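Local atomic coordinates of putative peptide ABC-transport system periplasmic peptide-binding protein (Campylobacter jejuni, PDB entry 4OEV), a protein that binds nickel(II) outside the cytoplasm, here together with oxalate, and probably delivers it to an ABC-type importer of the peptide-transporter family. Residues W384-P387 and F392-F395; L388-H393 and K439-F444. One frame throughout, in Å; residues are numbered along the deposited sequence.

Contact 1: W384-P387 and F392-F395; sequences WGSP and FHTF. With OXL (oxalate ion), chain D.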
loop_
_atom_site.group_PDB
_atom_site.type_symbol
_atom_site.label_atom_id
_atom_site.label_comp_id
_atom_site.label_asym_id
_atom_site.label_seq_id
_atom_site.Cartn_x
_atom_site.Cartn_y
_atom_site.Cartn_z
ATOM N N TRP A 384 -1.831 -3.855 -4.566
ATOM C CA TRP A 384 -0.635 -3.219 -3.917
ATOM C C TRP A 384 -0.330 -1.978 -4.692
ATOM O O TRP A 384 -0.912 -1.761 -5.735
ATOM C CB TRP A 384 0.625 -4.125 -3.943
ATOM C CG TRP A 384 0.515 -5.405 -3.224
ATOM C CD1 TRP A 384 0.491 -6.676 -3.781
ATOM C CD2 TRP A 384 0.403 -5.575 -1.830
ATOM N NE1 TRP A 384 0.356 -7.615 -2.779
ATOM C CE2 TRP A 384 0.328 -6.958 -1.574
ATOM C CE3 TRP A 384 0.418 -4.687 -0.742
ATOM C CZ2 TRP A 384 0.231 -7.469 -0.278
ATOM C CZ3 TRP A 384 0.304 -5.203 0.538
ATOM C CH2 TRP A 384 0.235 -6.573 0.754
ATOM N N GLY A 385 0.613 -1.153 -4.217
ATOM C CA GLY A 385 1.057 -0.055 -5.052
ATOM C C GLY A 385 1.422 1.182 -4.224
ATOM O O GLY A 385 0.710 1.522 -3.276
ATOM N N SER A 386 2.523 1.832 -4.563
ATOM C CA SER A 386 2.976 3.026 -3.780
ATOM C C SER A 386 3.495 4.016 -4.787
ATOM O O SER A 386 4.143 3.643 -5.778
ATOM C CB SER A 386 4.035 2.637 -2.723
ATOM O OG SER A 386 4.515 3.803 -1.959
ATOM N N PRO A 387 3.219 5.296 -4.558
ATOM C CA PRO A 387 3.754 6.325 -5.429
ATOM C C PRO A 387 5.202 6.662 -5.022
ATOM O O PRO A 387 5.870 7.444 -5.688
ATOM C CB PRO A 387 2.829 7.514 -5.178
ATOM C CG PRO A 387 2.424 7.347 -3.763
ATOM C CD PRO A 387 2.402 5.860 -3.471
ATOM N N PHE A 392 9.376 -0.041 -2.380
ATOM C CA PHE A 392 8.494 -0.230 -1.198
ATOM C C PHE A 392 7.344 -1.247 -1.344
ATOM O O PHE A 392 7.002 -1.986 -0.374
ATOM C CB PHE A 392 7.919 1.138 -0.780
ATOM C CG PHE A 392 8.941 2.044 -0.164
ATOM C CD1 PHE A 392 10.074 1.524 0.402
ATOM C CD2 PHE A 392 8.797 3.431 -0.228
ATOM C CE1 PHE A 392 11.064 2.379 0.967
ATOM C CE2 PHE A 392 9.771 4.272 0.325
ATOM C CZ PHE A 392 10.905 3.741 0.918
ATOM N N HIS A 393 6.708 -1.318 -2.512
ATOM C CA HIS A 393 5.735 -2.413 -2.637
ATOM C C HIS A 393 6.258 -3.495 -3.595
ATOM O O HIS A 393 5.507 -4.219 -4.221
ATOM C CB HIS A 393 4.362 -1.878 -3.074
ATOM C CG HIS A 393 3.638 -1.173 -1.965
ATOM N ND1 HIS A 393 2.264 -1.126 -1.867
ATOM C CD2 HIS A 393 4.114 -0.538 -0.863
ATOM C CE1 HIS A 393 1.924 -0.440 -0.789
ATOM N NE2 HIS A 393 3.028 -0.102 -0.139
ATOM N N THR A 394 7.566 -3.650 -3.689
ATOM C CA THR A 394 8.011 -4.770 -4.491
ATOM C C THR A 394 8.816 -5.716 -3.669
ATOM O O THR A 394 8.612 -6.939 -3.773
ATOM C CB THR A 394 8.850 -4.360 -5.768
ATOM O OG1 THR A 394 9.961 -3.559 -5.371
ATOM C CG2 THR A 394 8.021 -3.589 -6.798
ATOM N N PHE A 395 9.717 -5.197 -2.818
ATOM C CA PHE A 395 10.532 -6.112 -2.050
ATOM C C PHE A 395 9.701 -7.012 -1.086
ATOM O O PHE A 395 9.818 -8.274 -1.111
ATOM C CB PHE A 395 11.620 -5.348 -1.273
ATOM C CG PHE A 395 12.744 -6.249 -0.741
ATOM C CD1 PHE A 395 13.803 -6.582 -1.554
ATOM C CD2 PHE A 395 12.695 -6.774 0.559
ATOM C CE1 PHE A 395 14.870 -7.420 -1.063
ATOM C CE2 PHE A 395 13.727 -7.632 1.057
ATOM C CZ PHE A 395 14.802 -7.951 0.241
HETATM C C1 OXL D . -4.825 -6.198 -0.572
HETATM C C2 OXL D . -3.582 -6.391 0.290
HETATM O O1 OXL D . -5.215 -7.042 -1.484
HETATM O O2 OXL D . -3.251 -7.568 0.522
HETATM O O3 OXL D . -5.495 -5.177 -0.319
HETATM O O4 OXL D . -2.994 -5.412 0.883
#

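Contact 2: L388-H393 and K439-F444; sequences LDPDFH and KYYKDF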
loop_
_atom_site.group_PDB
_atom_site.type_symbol
_atom_site.label_atom_id
_atom_site.label_comp_id
_atom_site.label_asym_id
_atom_site.label_seq_id
_atom_site.Cartn_x
_atom_site.Cartn_y
_atom_site.Cartn_z
ATOM N N LEU A 388 5.651 6.126 -3.907
ATOM C CA LEU A 388 7.043 6.394 -3.484
ATOM C C LEU A 388 8.055 5.491 -4.211
ATOM O O LEU A 388 7.722 4.881 -5.230
ATOM C CB LEU A 388 7.147 6.244 -1.970
ATOM C CG LEU A 388 6.177 7.177 -1.254
ATOM C CD1 LEU A 388 6.461 7.125 0.207
ATOM C CD2 LEU A 388 6.222 8.610 -1.785
ATOM N N ASP A 389 9.266 5.363 -3.663
ATOM C CA ASP A 389 10.315 4.568 -4.297
ATOM C C ASP A 389 9.845 3.167 -4.724
ATOM O O ASP A 389 9.097 2.466 -3.993
ATOM C CB ASP A 389 11.543 4.462 -3.354
ATOM C CG ASP A 389 12.753 3.921 -4.065
ATOM O OD1 ASP A 389 12.850 2.674 -4.225
ATOM O OD2 ASP A 389 13.568 4.756 -4.545
ATOM N N PRO A 390 10.238 2.748 -5.934
ATOM C CA PRO A 390 9.769 1.444 -6.444
ATOM C C PRO A 390 10.078 0.238 -5.561
ATOM O O PRO A 390 9.464 -0.813 -5.759
ATOM C CB PRO A 390 10.501 1.304 -7.777
ATOM C CG PRO A 390 11.661 2.299 -7.711
ATOM C CD PRO A 390 11.059 3.461 -6.936
ATOM N N ASP A 391 11.020 0.365 -4.631
ATOM C CA ASP A 391 11.334 -0.712 -3.699
ATOM C C ASP A 391 10.177 -1.049 -2.777
ATOM O O ASP A 391 10.003 -2.212 -2.411
ATOM C CB ASP A 391 12.576 -0.317 -2.838
ATOM C CG ASP A 391 13.054 -1.465 -1.888
ATOM O OD1 ASP A 391 13.329 -2.585 -2.365
ATOM O OD2 ASP A 391 13.161 -1.247 -0.660
ATOM N N PHE A 392 9.376 -0.041 -2.380
ATOM C CA PHE A 392 8.494 -0.230 -1.198
ATOM C C PHE A 392 7.344 -1.247 -1.344
ATOM O O PHE A 392 7.002 -1.986 -0.374
ATOM C CB PHE A 392 7.919 1.138 -0.780
ATOM C CG PHE A 392 8.941 2.044 -0.164
ATOM C CD1 PHE A 392 10.074 1.524 0.402
ATOM C CD2 PHE A 392 8.797 3.431 -0.228
ATOM C CE1 PHE A 392 11.064 2.379 0.967
ATOM C CE2 PHE A 392 9.771 4.272 0.325
ATOM C CZ PHE A 392 10.905 3.741 0.918
ATOM N N HIS A 393 6.708 -1.318 -2.512
ATOM C CA HIS A 393 5.735 -2.413 -2.637
ATOM C C HIS A 393 6.258 -3.495 -3.595
ATOM O O HIS A 393 5.507 -4.219 -4.221
ATOM C CB HIS A 393 4.362 -1.878 -3.074
ATOM C CG HIS A 393 3.638 -1.173 -1.965
ATOM N ND1 HIS A 393 2.264 -1.126 -1.867
ATOM C CD2 HIS A 393 4.114 -0.538 -0.863
ATOM C CE1 HIS A 393 1.924 -0.440 -0.789
ATOM N NE2 HIS A 393 3.028 -0.102 -0.139
ATOM N N LYS A 439 17.765 -0.317 -15.035
ATOM C CA LYS A 439 18.159 -1.564 -15.693
ATOM C C LYS A 439 17.711 -2.777 -14.894
ATOM O O LYS A 439 17.153 -3.719 -15.448
ATOM C CB LYS A 439 19.666 -1.617 -15.899
ATOM C CG LYS A 439 20.158 -2.855 -16.613
ATOM C CD LYS A 439 21.642 -3.124 -16.264
ATOM C CE LYS A 439 22.100 -4.546 -16.680
ATOM N NZ LYS A 439 21.218 -5.698 -16.240
ATOM N N TYR A 440 17.963 -2.757 -13.599
ATOM C CA TYR A 440 17.601 -3.858 -12.721
ATOM C C TYR A 440 16.073 -4.001 -12.573
ATOM O O TYR A 440 15.525 -5.122 -12.530
ATOM C CB TYR A 440 18.275 -3.640 -11.383
ATOM C CG TYR A 440 19.794 -3.718 -11.481
ATOM C CD1 TYR A 440 20.422 -4.651 -12.316
ATOM C CD2 TYR A 440 20.593 -2.866 -10.742
ATOM C CE1 TYR A 440 21.827 -4.740 -12.388
ATOM C CE2 TYR A 440 21.991 -2.934 -10.815
ATOM C CZ TYR A 440 22.590 -3.870 -11.627
ATOM O OH TYR A 440 23.957 -3.912 -11.677
ATOM N N TYR A 441 15.382 -2.864 -12.498
ATOM C CA TYR A 441 13.914 -2.907 -12.472
ATOM C C TYR A 441 13.421 -3.458 -13.800
ATOM O O TYR A 441 12.464 -4.202 -13.817
ATOM C CB TYR A 441 13.324 -1.499 -12.178
ATOM C CG TYR A 441 13.478 -1.205 -10.725
ATOM C CD1 TYR A 441 13.019 -2.123 -9.791
ATOM C CD2 TYR A 441 14.176 -0.084 -10.273
ATOM C CE1 TYR A 441 13.186 -1.921 -8.460
ATOM C CE2 TYR A 441 14.360 0.126 -8.931
ATOM C CZ TYR A 441 13.844 -0.795 -8.028
ATOM O OH TYR A 441 13.993 -0.638 -6.686
ATOM N N LYS A 442 14.111 -3.166 -14.919
ATOM C CA LYS A 442 13.709 -3.831 -16.160
ATOM C C LYS A 442 13.887 -5.356 -16.069
ATOM O O LYS A 442 12.980 -6.114 -16.445
ATOM C CB LYS A 442 14.482 -3.272 -17.355
ATOM C CG LYS A 442 14.123 -3.940 -18.679
ATOM C CD LYS A 442 15.160 -3.620 -19.746
ATOM C CE LYS A 442 14.660 -3.897 -21.152
ATOM N NZ LYS A 442 14.629 -5.365 -21.498
ATOM N N ASP A 443 15.004 -5.824 -15.505
ATOM C CA ASP A 443 15.206 -7.262 -15.270
ATOM C C ASP A 443 14.071 -7.845 -14.412
ATOM O O ASP A 443 13.513 -8.905 -14.699
ATOM C CB ASP A 443 16.551 -7.513 -14.565
ATOM C CG ASP A 443 17.745 -7.261 -15.472
ATOM O OD1 ASP A 443 17.574 -7.293 -16.701
ATOM O OD2 ASP A 443 18.862 -7.013 -14.955
ATOM N N PHE A 444 13.721 -7.119 -13.366
ATOM C CA PHE A 444 12.650 -7.512 -12.502
ATOM C C PHE A 444 11.301 -7.679 -13.259
ATOM O O PHE A 444 10.616 -8.724 -13.149
ATOM C CB PHE A 444 12.542 -6.467 -11.381
ATOM C CG PHE A 444 11.239 -6.529 -10.609
ATOM C CD1 PHE A 444 10.918 -7.645 -9.883
ATOM C CD2 PHE A 444 10.359 -5.459 -10.606
ATOM C CE1 PHE A 444 9.745 -7.723 -9.164
ATOM C CE2 PHE A 444 9.182 -5.521 -9.898
ATOM C CZ PHE A 444 8.860 -6.655 -9.172
HETATM O O HOH W 1 13.962 -3.094 -5.333
#

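Contact 1: W384-P387 and F392-F395
The imidazole of His393 reaches back across the loop to the backbone of Gly385, and its ND1 accepts the amide N-H of Gly385 N at 2.9 Å. The bond is fairly straight, 158° at the hydrogen, although the donor sits 24° out of the imidazole plane. Ring rotation is limited from two more directions. Ser386 CB lies over one face, a CH-pi contact 3.8 Å from the ring centroid and displaced toward CD2, while NE2, separated from ND1 by CE1 alone, is hydrogen-bonded to Asp25. Both ring nitrogens of this buried histidine are thus engaged, and since ND1 is an acceptor the proton is expected on NE2. Ser386 OG is anti to the backbone N (chi1 179°), which leaves CB to meet the imidazole as the hydroxyl turns along its own chain to the amide of Leu388.

Trp384 crosses His393 at about a right angle, its CB 4.0 Å from His393 ND1. The indole presents a face to the oxalate: oxalate O4 stands over the benzo half, 3.3 Å from CZ3. Trp411 meets the indole with its plane nearly parallel and packs edge-to-face with His393. The histidine thereby pins the chain immediately after a wall residue of the binding pocket, in which His26, His480 and His481 hold the nickel and Arg344 bonds the oxalate, the ligand site of a family 5 solute-binding protein.

Contact 2: L388-H393 and K439-F444
Pro390 turns its CB-CG edge onto one face of the Tyr441 phenol, near the hydroxyl-bearing rim, and the two side chains cross at about a right angle. The proline occupies the second position of a type I beta turn from Asp389 to Phe392, closed by Phe392 N to Asp389 O at 3.0 Å, so a turn of the long loop is set against helix 434-450. Pro390 CG comes within 3.7 Å of Tyr441 CE2; beside it CB makes a CH-pi contact, 4.2 Å from the ring centroid and 21° off the normal. On Tyr441, CG is anti to the carbonyl carbon (chi1 -76°), an orientation that carries the phenol away from the helix to the turn.

The turn is stiffened from within by an Asx turn: Asp391 N donates to Asp389 OD1 over 3.0 Å, approaching on the anti side of the carboxylate, tilted from its plane. The other oxygen, Asp389 OD2, forms a salt bridge with Arg437, earlier on the same helix as Tyr441, and so provides a charged link beside the apolar one. Asp391 is also well occupied, with OD1 paired to Arg429 and OD2 bonded to Tyr126; such partners would be expected to keep this buried carboxylate ionised. No direct hydrogen bond joins the two segments. A water spans them instead, accepting from Tyr441 OH at 2.8 Å and donating to Asp391 OD1 at 3.1 Å.

Leaving strand 379-384, the chain enters a loop that curls back on itself before helix 395-398. Contact 1 closes this loop locally, joining 384-387 to 392-395 across only four intervening residues. Those four belong to 388-393, the near side of contact 2, which also shares Phe392 and His393 with contact 1. Contact 2 closes a much longer excursion, through helices 395-398 and 419-429 to helix 434-450. The two overlap along the sequence, since contact 2 starts inside the short loop and ends far beyond it. Thr394 CG2 packs on Phe444 CE2, 3.8 Å apart, so the segments of the two contacts also touch. Together they connect the oxalate pocket, through one compact loop, to helix 434-450.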